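Local atomic coordinates of putative rRNA methylase (Clostridium thermocellum ATCC 27405, PDB entry 3EEY), a protein that binds S-adenosylmethionine in a Rossmann-like domain and is probably a methyltransferase, perhaps acting on ribosomal RNA. Residues A[53-58]-A[109-114]; A[99-104]-A[116-121]; A[137-142]-A[148-153]. All coordinates share one frame; numbering follows the deposited sequence.

Interaction 1: A[53-58]-A[109-114]; sequences FDIQDK and HSISTR. With SAM (S-adenosylmethionine), chain K; SO4 (sulfate ion), chain M.
Gln56 and Ile111 make the closest touch between 53-58 and 109-114: the amide nitrogen NE2 of Gln56 comes 3.5 Å from the CG2 methyl of Ile111, with the two side chains slanting across each other. Next to them, Ile55 CD1 lies 4.0 Å from the same methyl. That is a thin direct contact, and the tight packing is the one both segments make around the cofactor. Asp54 holds the ribose with a two-toothed grip, OD1 taking the bond from O2' of SAM at 2.7 Å and OD2 the one from O3' at 2.8 Å. Gln56 NE2 adds a bent bond to O2' (2.9 Å, 131° at the hydrogen). An acidic residue just past the second strand, clasping both ribose hydroxyls, is the hallmark of Rossmann-like methyltransferases. Here the carboxylate is also held by the backbone: OD1 accepts from Gln56 N on its anti side, in an Asx turn, and OD2 bonds with Gly32 N. The adenine is sandwiched. With chi1 at 59°, Ile55 spreads CG2 and CD1 under one face, CD1 3.5 Å from SAM N7, while Thr113 CG2 covers the opposite face, 3.6 Å from C8. Toward solvent things loosen. Ile111 is partly exposed, and beyond it the exposed His109 gives NE2 to O1 of a sulfate, probably a crystallisation ion that Ser106 N also holds.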
loop_
_atom_site.group_PDB
_atom_site.type_symbol
_atom_site.label_atom_id
_atom_site.label_comp_id
_atom_site.label_asym_id
_atom_site.label_seq_id
_atom_site.Cartn_x
_atom_site.Cartn_y
_atom_site.Cartn_z
ATOM N N PHE A 53 -4.085 -24.769 -6.104
ATOM C CA PHE A 53 -4.608 -24.956 -7.451
ATOM C C PHE A 53 -3.546 -24.661 -8.490
ATOM O O PHE A 53 -2.800 -23.687 -8.355
ATOM C CB PHE A 53 -5.794 -24.008 -7.712
ATOM C CG PHE A 53 -7.040 -24.354 -6.955
ATOM C CD1 PHE A 53 -7.980 -25.236 -7.495
ATOM C CD2 PHE A 53 -7.292 -23.790 -5.713
ATOM C CE1 PHE A 53 -9.142 -25.559 -6.799
ATOM C CE2 PHE A 53 -8.447 -24.110 -5.008
ATOM C CZ PHE A 53 -9.367 -25.005 -5.549
ATOM N N ASP A 54 -3.489 -25.500 -9.520
ATOM C CA ASP A 54 -2.761 -25.199 -10.752
ATOM C C ASP A 54 -3.288 -26.080 -11.881
ATOM O O ASP A 54 -3.916 -27.111 -11.636
ATOM C CB ASP A 54 -1.253 -25.390 -10.578
ATOM C CG ASP A 54 -0.443 -24.407 -11.408
ATOM O OD1 ASP A 54 -0.510 -24.455 -12.652
ATOM O OD2 ASP A 54 0.278 -23.582 -10.813
ATOM N N ILE A 55 -3.033 -25.662 -13.118
ATOM C CA ILE A 55 -3.505 -26.382 -14.299
ATOM C C ILE A 55 -2.405 -27.224 -14.949
ATOM O O ILE A 55 -2.659 -27.931 -15.928
ATOM C CB ILE A 55 -4.144 -25.430 -15.360
ATOM C CG1 ILE A 55 -3.146 -24.364 -15.828
ATOM C CG2 ILE A 55 -5.416 -24.793 -14.819
ATOM C CD1 ILE A 55 -3.607 -23.563 -17.030
ATOM N N GLN A 56 -1.191 -27.146 -14.401
ATOM C CA GLN A 56 -0.050 -27.890 -14.931
ATOM C C GLN A 56 0.357 -29.032 -14.008
ATOM O O GLN A 56 0.350 -28.877 -12.785
ATOM C CB GLN A 56 1.140 -26.958 -15.165
ATOM C CG GLN A 56 0.924 -25.915 -16.257
ATOM C CD GLN A 56 2.186 -25.133 -16.592
ATOM O OE1 GLN A 56 3.235 -25.712 -16.873
ATOM N NE2 GLN A 56 2.084 -23.808 -16.572
ATOM N N ASP A 57 0.707 -30.172 -14.608
ATOM C CA ASP A 57 1.179 -31.355 -13.881
ATOM C C ASP A 57 2.560 -31.130 -13.276
ATOM O O ASP A 57 2.867 -31.656 -12.202
ATOM C CB ASP A 57 1.222 -32.578 -14.803
ATOM C CG ASP A 57 -0.150 -33.174 -15.054
ATOM O OD1 ASP A 57 -0.866 -33.487 -14.078
ATOM O OD2 ASP A 57 -0.507 -33.344 -16.238
ATOM N N LYS A 58 3.376 -30.350 -13.985
ATOM C CA LYS A 58 4.726 -29.978 -13.560
ATOM C C LYS A 58 4.684 -29.132 -12.286
ATOM O O LYS A 58 5.506 -29.306 -11.385
ATOM C CB LYS A 58 5.431 -29.218 -14.691
ATOM C CG LYS A 58 6.875 -28.831 -14.415
ATOM C CD LYS A 58 7.445 -27.980 -15.547
ATOM C CE LYS A 58 8.747 -27.293 -15.147
ATOM N NZ LYS A 58 9.863 -28.252 -14.908
ATOM N N HIS A 109 6.446 -20.629 -20.867
ATOM C CA HIS A 109 6.121 -19.197 -20.874
ATOM C C HIS A 109 4.778 -18.850 -21.524
ATOM O O HIS A 109 4.222 -17.776 -21.267
ATOM C CB HIS A 109 7.247 -18.401 -21.546
ATOM C CG HIS A 109 8.365 -18.031 -20.618
ATOM N ND1 HIS A 109 8.929 -16.774 -20.601
ATOM C CD2 HIS A 109 9.015 -18.749 -19.671
ATOM C CE1 HIS A 109 9.887 -16.737 -19.690
ATOM N NE2 HIS A 109 9.957 -17.921 -19.109
ATOM N N SER A 110 4.273 -19.755 -22.362
ATOM C CA SER A 110 3.017 -19.543 -23.085
ATOM C C SER A 110 1.780 -19.976 -22.287
ATOM O O SER A 110 0.664 -19.570 -22.608
ATOM C CB SER A 110 3.054 -20.227 -24.459
ATOM O OG SER A 110 2.931 -21.634 -24.344
ATOM N N ILE A 111 1.981 -20.794 -21.255
ATOM C CA ILE A 111 0.885 -21.194 -20.362
ATOM C C ILE A 111 0.800 -20.261 -19.146
ATOM O O ILE A 111 1.542 -20.403 -18.163
ATOM C CB ILE A 111 0.974 -22.684 -19.931
ATOM C CG1 ILE A 111 1.073 -23.594 -21.165
ATOM C CG2 ILE A 111 -0.241 -23.064 -19.078
ATOM C CD1 ILE A 111 1.485 -25.028 -20.870
ATOM N N SER A 112 -0.111 -19.298 -19.238
ATOM C CA SER A 112 -0.266 -18.275 -18.211
ATOM C C SER A 112 -1.733 -18.004 -17.886
ATOM O O SER A 112 -2.634 -18.443 -18.609
ATOM C CB SER A 112 0.438 -16.977 -18.631
ATOM O OG SER A 112 -0.021 -16.520 -19.890
ATOM N N THR A 113 -1.951 -17.284 -16.786
ATOM C CA THR A 113 -3.283 -16.901 -16.344
ATOM C C THR A 113 -3.963 -16.024 -17.396
ATOM O O THR A 113 -3.321 -15.201 -18.053
ATOM C CB THR A 113 -3.262 -16.173 -14.963
ATOM O OG1 THR A 113 -2.356 -15.064 -15.000
ATOM C CG2 THR A 113 -2.862 -17.115 -13.830
ATOM N N ARG A 114 -5.262 -16.235 -17.562
ATOM C CA ARG A 114 -6.082 -15.519 -18.543
ATOM C C ARG A 114 -7.053 -14.598 -17.806
ATOM O O ARG A 114 -7.551 -14.972 -16.743
ATOM C CB ARG A 114 -6.894 -16.522 -19.371
ATOM C CG ARG A 114 -6.127 -17.263 -20.450
ATOM C CD ARG A 114 -6.925 -18.477 -20.911
ATOM N NE ARG A 114 -6.624 -18.855 -22.290
ATOM C CZ ARG A 114 -7.331 -18.468 -23.351
ATOM N NH1 ARG A 114 -8.394 -17.684 -23.205
ATOM N NH2 ARG A 114 -6.974 -18.867 -24.565
HETATM N N SAM K . 2.925 -18.478 -6.469
HETATM C CA SAM K . 3.700 -19.186 -7.536
HETATM C C SAM K . 5.075 -19.644 -7.043
HETATM O O SAM K . 5.993 -19.926 -7.821
HETATM O OXT SAM K . 5.291 -19.758 -5.837
HETATM C CB SAM K . 3.787 -18.329 -8.793
HETATM C CG SAM K . 2.562 -18.481 -9.689
HETATM S SD SAM K . 2.932 -18.337 -11.459
HETATM C CE SAM K . 3.240 -16.553 -11.585
HETATM C "C5'" SAM K . 1.269 -18.530 -12.157
HETATM C "C4'" SAM K . 0.792 -19.980 -12.022
HETATM O "O4'" SAM K . -0.609 -20.075 -12.197
HETATM C "C3'" SAM K . 1.437 -20.903 -13.055
HETATM O "O3'" SAM K . 1.987 -22.010 -12.380
HETATM C "C2'" SAM K . 0.298 -21.326 -13.962
HETATM O "O2'" SAM K . 0.439 -22.647 -14.453
HETATM C "C1'" SAM K . -0.899 -21.182 -13.029
HETATM N N9 SAM K . -2.184 -20.998 -13.731
HETATM C C8 SAM K . -2.413 -20.501 -14.993
HETATM N N7 SAM K . -3.750 -20.520 -15.221
HETATM C C5 SAM K . -4.367 -21.022 -14.123
HETATM C C6 SAM K . -5.698 -21.269 -13.805
HETATM N N6 SAM K . -6.685 -20.998 -14.655
HETATM N N1 SAM K . -5.997 -21.812 -12.575
HETATM C C2 SAM K . -5.016 -22.117 -11.658
HETATM N N3 SAM K . -3.706 -21.860 -11.976
HETATM C C4 SAM K . -3.389 -21.329 -13.184
HETATM S S SO4 M . 11.261 -17.235 -15.706
HETATM O O1 SO4 M . 10.857 -18.461 -16.390
HETATM O O2 SO4 M . 11.892 -16.332 -16.665
HETATM O O3 SO4 M . 10.084 -16.588 -15.133
HETATM O O4 SO4 M . 12.205 -17.560 -14.639
#

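Interaction 2: A[99-104]-A[116-121]; sequences FNLGYL and ETTIQA. With SAM (S-adenosylmethionine), chain K.
Phe99 meets the helix with the edge of its ring, not a face: Ala121 CB sits close to the ring plane, 3.7 Å from CE1 and nearly as close to CZ. His83 packs against the same ring, the two planes inclined by about 60°. Two residues along the strand, Leu101 and Thr118 reach for each other tip to tip, with Thr118 CG2 3.8 Å from CD2 of Leu101 and almost as near to CD1, so the methyl plugs the fork of the leucine. The threonine's chi1 of -58° is what makes this work, putting CG2 opposite the backbone N and placing OG1 within hydrogen-bonding distance of Arg114 O and Glu149 OE2, so that its buried hydroxyl has polar partners. Asn100, between the two apolar residues, points to the cofactor side. As the strand ends, the chain wraps the reactive end of SAM: Tyr103 O is 3.3 Å from its methyl carbon CE, Asn100 O also approaches CE, and Gly102 O lies near C5'. A loop in this place, after the fourth strand, flanks the methyl donor in Rossmann-like methyltransferases; Gly102, with phi at 147°, adopts a backbone shape that suits glycine. Helix 115-128 thus lies against strand 94-101, with Leu101 also touching Val137 of strand 133-139 and Thr118 touching Val153 of helix 148-157.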
loop_
_atom_site.group_PDB
_atom_site.type_symbol
_atom_site.label_atom_id
_atom_site.label_comp_id
_atom_site.label_asym_id
_atom_site.label_seq_id
_atom_site.Cartn_x
_atom_site.Cartn_y
_atom_site.Cartn_z
ATOM N N PHE A 99 -3.313 -14.790 -5.108
ATOM C CA PHE A 99 -3.146 -14.867 -6.566
ATOM C C PHE A 99 -1.793 -14.312 -6.954
ATOM O O PHE A 99 -1.381 -13.238 -6.493
ATOM C CB PHE A 99 -4.220 -14.054 -7.289
ATOM C CG PHE A 99 -5.564 -14.692 -7.292
ATOM C CD1 PHE A 99 -5.955 -15.510 -8.344
ATOM C CD2 PHE A 99 -6.448 -14.475 -6.252
ATOM C CE1 PHE A 99 -7.203 -16.094 -8.351
ATOM C CE2 PHE A 99 -7.702 -15.052 -6.251
ATOM C CZ PHE A 99 -8.081 -15.867 -7.289
ATOM N N ASN A 100 -1.103 -15.046 -7.811
ATOM C CA ASN A 100 0.155 -14.597 -8.380
ATOM C C ASN A 100 0.054 -14.750 -9.895
ATOM O O ASN A 100 0.144 -15.854 -10.418
ATOM C CB ASN A 100 1.283 -15.442 -7.795
ATOM C CG ASN A 100 2.574 -14.686 -7.674
ATOM O OD1 ASN A 100 3.323 -14.573 -8.637
ATOM N ND2 ASN A 100 2.851 -14.166 -6.481
ATOM N N LEU A 101 -0.158 -13.642 -10.597
ATOM C CA LEU A 101 -0.588 -13.683 -11.996
ATOM C C LEU A 101 0.549 -13.636 -13.005
ATOM O O LEU A 101 1.390 -12.751 -12.955
ATOM C CB LEU A 101 -1.567 -12.540 -12.286
ATOM C CG LEU A 101 -2.841 -12.425 -11.451
ATOM C CD1 LEU A 101 -3.717 -11.340 -12.059
ATOM C CD2 LEU A 101 -3.569 -13.751 -11.423
ATOM N N GLY A 102 0.537 -14.581 -13.942
ATOM C CA GLY A 102 1.547 -14.675 -14.999
ATOM C C GLY A 102 1.809 -16.124 -15.369
ATOM O O GLY A 102 0.925 -16.968 -15.228
ATOM N N TYR A 103 3.021 -16.420 -15.840
ATOM C CA TYR A 103 3.419 -17.803 -16.165
ATOM C C TYR A 103 4.300 -18.438 -15.080
ATOM O O TYR A 103 4.813 -17.734 -14.207
ATOM C CB TYR A 103 4.127 -17.880 -17.533
ATOM C CG TYR A 103 5.245 -16.879 -17.735
ATOM C CD1 TYR A 103 5.074 -15.787 -18.584
ATOM C CD2 TYR A 103 6.474 -17.020 -17.081
ATOM C CE1 TYR A 103 6.095 -14.857 -18.778
ATOM C CE2 TYR A 103 7.501 -16.089 -17.260
ATOM C CZ TYR A 103 7.306 -15.014 -18.117
ATOM O OH TYR A 103 8.313 -14.090 -18.312
ATOM N N LEU A 104 4.480 -19.758 -15.158
ATOM C CA LEU A 104 5.375 -20.498 -14.258
ATOM C C LEU A 104 6.852 -20.161 -14.508
ATOM O O LEU A 104 7.331 -20.289 -15.642
ATOM C CB LEU A 104 5.137 -22.012 -14.385
ATOM C CG LEU A 104 6.038 -23.019 -13.650
ATOM C CD1 LEU A 104 5.970 -22.867 -12.148
ATOM C CD2 LEU A 104 5.678 -24.445 -14.035
ATOM N N GLU A 116 -10.241 -13.743 -18.286
ATOM C CA GLU A 116 -11.567 -14.354 -18.114
ATOM C C GLU A 116 -11.649 -15.234 -16.871
ATOM O O GLU A 116 -12.552 -15.076 -16.047
ATOM C CB GLU A 116 -11.936 -15.210 -19.335
ATOM C CG GLU A 116 -11.529 -14.638 -20.707
ATOM C CD GLU A 116 -10.136 -15.082 -21.166
ATOM O OE1 GLU A 116 -9.340 -14.203 -21.567
ATOM O OE2 GLU A 116 -9.837 -16.298 -21.125
ATOM N N THR A 117 -10.681 -16.143 -16.744
ATOM C CA THR A 117 -10.664 -17.146 -15.681
ATOM C C THR A 117 -10.189 -16.553 -14.362
ATOM O O THR A 117 -10.627 -16.981 -13.289
ATOM C CB THR A 117 -9.825 -18.395 -16.081
ATOM O OG1 THR A 117 -8.564 -17.989 -16.620
ATOM C CG2 THR A 117 -10.545 -19.206 -17.149
ATOM N N THR A 118 -9.298 -15.564 -14.447
ATOM C CA THR A 118 -8.824 -14.837 -13.262
ATOM C C THR A 118 -9.971 -14.069 -12.620
ATOM O O THR A 118 -10.182 -14.176 -11.408
ATOM C CB THR A 118 -7.654 -13.886 -13.583
ATOM O OG1 THR A 118 -6.568 -14.632 -14.148
ATOM C CG2 THR A 118 -7.171 -13.180 -12.319
ATOM N N ILE A 119 -10.723 -13.331 -13.441
ATOM C CA ILE A 119 -11.916 -12.603 -12.992
ATOM C C ILE A 119 -12.961 -13.548 -12.362
ATOM O O ILE A 119 -13.517 -13.250 -11.302
ATOM C CB ILE A 119 -12.513 -11.733 -14.154
ATOM C CG1 ILE A 119 -11.617 -10.519 -14.412
ATOM C CG2 ILE A 119 -13.923 -11.265 -13.838
ATOM C CD1 ILE A 119 -11.733 -9.933 -15.800
ATOM N N GLN A 120 -13.204 -14.686 -13.011
ATOM C CA GLN A 120 -14.063 -15.742 -12.466
ATOM C C GLN A 120 -13.598 -16.223 -11.094
ATOM O O GLN A 120 -14.396 -16.266 -10.157
ATOM C CB GLN A 120 -14.090 -16.951 -13.393
ATOM C CG GLN A 120 -15.126 -16.935 -14.469
ATOM C CD GLN A 120 -15.272 -18.303 -15.079
ATOM O OE1 GLN A 120 -15.797 -19.222 -14.442
ATOM N NE2 GLN A 120 -14.783 -18.461 -16.309
ATOM N N ALA A 121 -12.315 -16.589 -10.987
ATOM C CA ALA A 121 -11.724 -17.043 -9.712
ATOM C C ALA A 121 -11.783 -15.983 -8.633
ATOM O O ALA A 121 -12.015 -16.309 -7.467
ATOM C CB ALA A 121 -10.308 -17.478 -9.903
HETATM N N SAM K . 2.925 -18.478 -6.469
HETATM C CA SAM K . 3.700 -19.186 -7.536
HETATM C C SAM K . 5.075 -19.644 -7.043
HETATM O O SAM K . 5.993 -19.926 -7.821
HETATM O OXT SAM K . 5.291 -19.758 -5.837
HETATM C CB SAM K . 3.787 -18.329 -8.793
HETATM C CG SAM K . 2.562 -18.481 -9.689
HETATM S SD SAM K . 2.932 -18.337 -11.459
HETATM C CE SAM K . 3.240 -16.553 -11.585
HETATM C "C5'" SAM K . 1.269 -18.530 -12.157
HETATM C "C4'" SAM K . 0.792 -19.980 -12.022
HETATM O "O4'" SAM K . -0.609 -20.075 -12.197
HETATM C "C3'" SAM K . 1.437 -20.903 -13.055
HETATM O "O3'" SAM K . 1.987 -22.010 -12.380
HETATM C "C2'" SAM K . 0.298 -21.326 -13.962
HETATM O "O2'" SAM K . 0.439 -22.647 -14.453
HETATM C "C1'" SAM K . -0.899 -21.182 -13.029
HETATM N N9 SAM K . -2.184 -20.998 -13.731
HETATM C C8 SAM K . -2.413 -20.501 -14.993
HETATM N N7 SAM K . -3.750 -20.520 -15.221
HETATM C C5 SAM K . -4.367 -21.022 -14.123
HETATM C C6 SAM K . -5.698 -21.269 -13.805
HETATM N N6 SAM K . -6.685 -20.998 -14.655
HETATM N N1 SAM K . -5.997 -21.812 -12.575
HETATM C C2 SAM K . -5.016 -22.117 -11.658
HETATM N N3 SAM K . -3.706 -21.860 -11.976
HETATM C C4 SAM K . -3.389 -21.329 -13.184
#

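Interaction 3: A[137-142]-A[148-153]; sequences VVIYYG and EEKEKV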
loop_
_atom_site.group_PDB
_atom_site.type_symbol
_atom_site.label_atom_id
_atom_site.label_comp_id
_atom_site.label_asym_id
_atom_site.label_seq_id
_atom_site.Cartn_x
_atom_site.Cartn_y
_atom_site.Cartn_z
ATOM N N VAL A 137 -3.425 -10.070 -4.717
ATOM C CA VAL A 137 -3.188 -10.326 -6.139
ATOM C C VAL A 137 -1.896 -9.613 -6.549
ATOM O O VAL A 137 -1.841 -8.382 -6.602
ATOM C CB VAL A 137 -4.372 -9.824 -7.022
ATOM C CG1 VAL A 137 -4.244 -10.324 -8.452
ATOM C CG2 VAL A 137 -5.709 -10.244 -6.441
ATOM N N VAL A 138 -0.836 -10.382 -6.797
ATOM C CA VAL A 138 0.380 -9.816 -7.367
ATOM C C VAL A 138 0.249 -9.924 -8.891
ATOM O O VAL A 138 0.144 -11.016 -9.434
ATOM C CB VAL A 138 1.667 -10.508 -6.841
ATOM C CG1 VAL A 138 2.909 -9.835 -7.403
ATOM C CG2 VAL A 138 1.718 -10.458 -5.323
ATOM N N ILE A 139 0.214 -8.783 -9.569
ATOM C CA ILE A 139 0.008 -8.746 -11.011
ATOM C C ILE A 139 1.334 -8.487 -11.711
ATOM O O ILE A 139 1.944 -7.434 -11.535
ATOM C CB ILE A 139 -1.019 -7.652 -11.430
ATOM C CG1 ILE A 139 -2.372 -7.880 -10.747
ATOM C CG2 ILE A 139 -1.182 -7.627 -12.953
ATOM C CD1 ILE A 139 -3.354 -6.716 -10.875
ATOM N N TYR A 140 1.783 -9.465 -12.491
ATOM C CA TYR A 140 2.928 -9.291 -13.376
ATOM C C TYR A 140 2.432 -9.029 -14.774
ATOM O O TYR A 140 1.420 -9.581 -15.200
ATOM C CB TYR A 140 3.799 -10.529 -13.410
ATOM C CG TYR A 140 4.437 -10.888 -12.095
ATOM C CD1 TYR A 140 5.765 -10.566 -11.836
ATOM C CD2 TYR A 140 3.725 -11.579 -11.114
ATOM C CE1 TYR A 140 6.365 -10.913 -10.625
ATOM C CE2 TYR A 140 4.311 -11.923 -9.910
ATOM C CZ TYR A 140 5.624 -11.587 -9.665
ATOM O OH TYR A 140 6.208 -11.931 -8.465
ATOM N N TYR A 141 3.175 -8.206 -15.496
ATOM C CA TYR A 141 2.763 -7.736 -16.807
ATOM C C TYR A 141 4.003 -7.339 -17.589
ATOM O O TYR A 141 5.113 -7.434 -17.070
ATOM C CB TYR A 141 1.760 -6.573 -16.687
ATOM C CG TYR A 141 2.258 -5.343 -15.949
ATOM C CD1 TYR A 141 2.554 -5.389 -14.586
ATOM C CD2 TYR A 141 2.398 -4.124 -16.608
ATOM C CE1 TYR A 141 3.003 -4.281 -13.913
ATOM C CE2 TYR A 141 2.844 -2.992 -15.932
ATOM C CZ TYR A 141 3.147 -3.079 -14.581
ATOM O OH TYR A 141 3.591 -1.969 -13.884
ATOM N N GLY A 142 3.816 -6.911 -18.835
ATOM C CA GLY A 142 4.934 -6.653 -19.740
ATOM C C GLY A 142 5.523 -7.972 -20.183
ATOM O O GLY A 142 4.908 -9.022 -19.983
ATOM N N GLU A 148 -2.805 -7.165 -21.168
ATOM C CA GLU A 148 -4.249 -7.340 -21.292
ATOM C C GLU A 148 -4.908 -7.832 -19.998
ATOM O O GLU A 148 -6.009 -7.402 -19.655
ATOM C CB GLU A 148 -4.532 -8.305 -22.455
ATOM C CG GLU A 148 -6.003 -8.582 -22.782
ATOM C CD GLU A 148 -6.223 -9.974 -23.385
ATOM O OE1 GLU A 148 -5.246 -10.749 -23.528
ATOM O OE2 GLU A 148 -7.386 -10.299 -23.706
ATOM N N GLU A 149 -4.225 -8.736 -19.298
ATOM C CA GLU A 149 -4.707 -9.274 -18.031
ATOM C C GLU A 149 -4.719 -8.230 -16.932
ATOM O O GLU A 149 -5.716 -8.109 -16.216
ATOM C CB GLU A 149 -3.890 -10.492 -17.590
ATOM C CG GLU A 149 -4.381 -11.071 -16.272
ATOM C CD GLU A 149 -3.759 -12.391 -15.935
ATOM O OE1 GLU A 149 -2.528 -12.546 -16.093
ATOM O OE2 GLU A 149 -4.508 -13.269 -15.481
ATOM N N LYS A 150 -3.624 -7.478 -16.817
ATOM C CA LYS A 150 -3.527 -6.362 -15.876
ATOM C C LYS A 150 -4.694 -5.388 -16.059
ATOM O O LYS A 150 -5.406 -5.082 -15.094
ATOM C CB LYS A 150 -2.190 -5.616 -16.025
ATOM C CG LYS A 150 -2.028 -4.447 -15.045
ATOM C CD LYS A 150 -0.968 -3.439 -15.478
ATOM C CE LYS A 150 -1.479 -2.422 -16.488
ATOM N NZ LYS A 150 -1.674 -1.067 -15.888
ATOM N N GLU A 151 -4.896 -4.947 -17.304
ATOM C CA GLU A 151 -5.921 -3.963 -17.647
ATOM C C GLU A 151 -7.337 -4.444 -17.337
ATOM O O GLU A 151 -8.107 -3.720 -16.715
ATOM C CB GLU A 151 -5.796 -3.559 -19.122
ATOM C CG GLU A 151 -4.554 -2.739 -19.442
ATOM C CD GLU A 151 -4.693 -1.288 -19.027
ATOM O OE1 GLU A 151 -5.361 -0.516 -19.755
ATOM O OE2 GLU A 151 -4.128 -0.920 -17.974
ATOM N N LYS A 152 -7.661 -5.673 -17.733
ATOM C CA LYS A 152 -8.994 -6.214 -17.498
ATOM C C LYS A 152 -9.288 -6.526 -16.030
ATOM O O LYS A 152 -10.372 -6.191 -15.548
ATOM C CB LYS A 152 -9.270 -7.430 -18.391
ATOM C CG LYS A 152 -9.403 -7.075 -19.857
ATOM C CD LYS A 152 -9.647 -8.289 -20.734
ATOM C CE LYS A 152 -9.677 -7.887 -22.209
ATOM N NZ LYS A 152 -9.759 -9.070 -23.113
ATOM N N VAL A 153 -8.333 -7.154 -15.330
ATOM C CA VAL A 153 -8.485 -7.466 -13.906
ATOM C C VAL A 153 -8.724 -6.203 -13.073
ATOM O O VAL A 153 -9.630 -6.166 -12.232
ATOM C CB VAL A 153 -7.270 -8.276 -13.342
ATOM C CG1 VAL A 153 -7.291 -8.324 -11.830
ATOM C CG2 VAL A 153 -7.262 -9.693 -13.895
#
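Lys150 carries most of this contact through its aliphatic chain, laid along Ile139 and then Tyr141. Its CB lies 3.8 Å from Ile139 CG2 and 4.1 Å from Tyr141 CB; CG stays on the same isoleucine methyl, the two side chains crossing at roughly a right angle. CD then moves over a face of the Tyr141 ring, displaced toward its rim, 3.6 Å from CD2 and 3.8 Å from the ring centroid: a CH-pi contact only 16° off the normal. A bend at chi3 (83°) turns the rest of the chain, and NZ finishes 5.4 Å from that centroid, at most a weak cation-pi attraction. Its closer partner is Glu151 OE2 on the same helix, in a weak salt bridge of 3.2 Å. Tyr141 is held at its far end, where OH bonds to Pro179 O. A turn further along the helix, Val153 CG1 makes a looser apolar contact with Ile139 CD1, at 4.4 Å. Helix 148-157 packs back on the preceding strand 133-139 in a beta-alpha-beta crossover to the parallel strand 165-172; strand 181-187 later slots in between, antiparallel to both, completing the 3-2-1-4-5-7-6 order of Rossmann-like methyltransferases.

Interactions 1 and 2 share the SAM pocket: their centres are about 9 Å apart, 53-58 and 109-114 enclosing adenosine while 99-104 borders the methyl end. They are joined directly where Thr113 N approaches Gly102 O at 3.3 Å, probably a hydrogen bond. Interaction 3 stands back, Ile139 being about 10 Å from SAM by its side chain, yet its Glu149 ties the set together: OE1 lies 2.8 Å from Thr113 OG1 of interaction 1, probably a hydrogen bond, while OE2 serves Thr118 of interaction 2. In the sheet, Leu101 N pairs with Val138 O at 2.9 Å, making interactions 2 and 3 neighbours on adjacent strands. Glu149 thus acts as a second-shell link behind the adenine-covering Thr113.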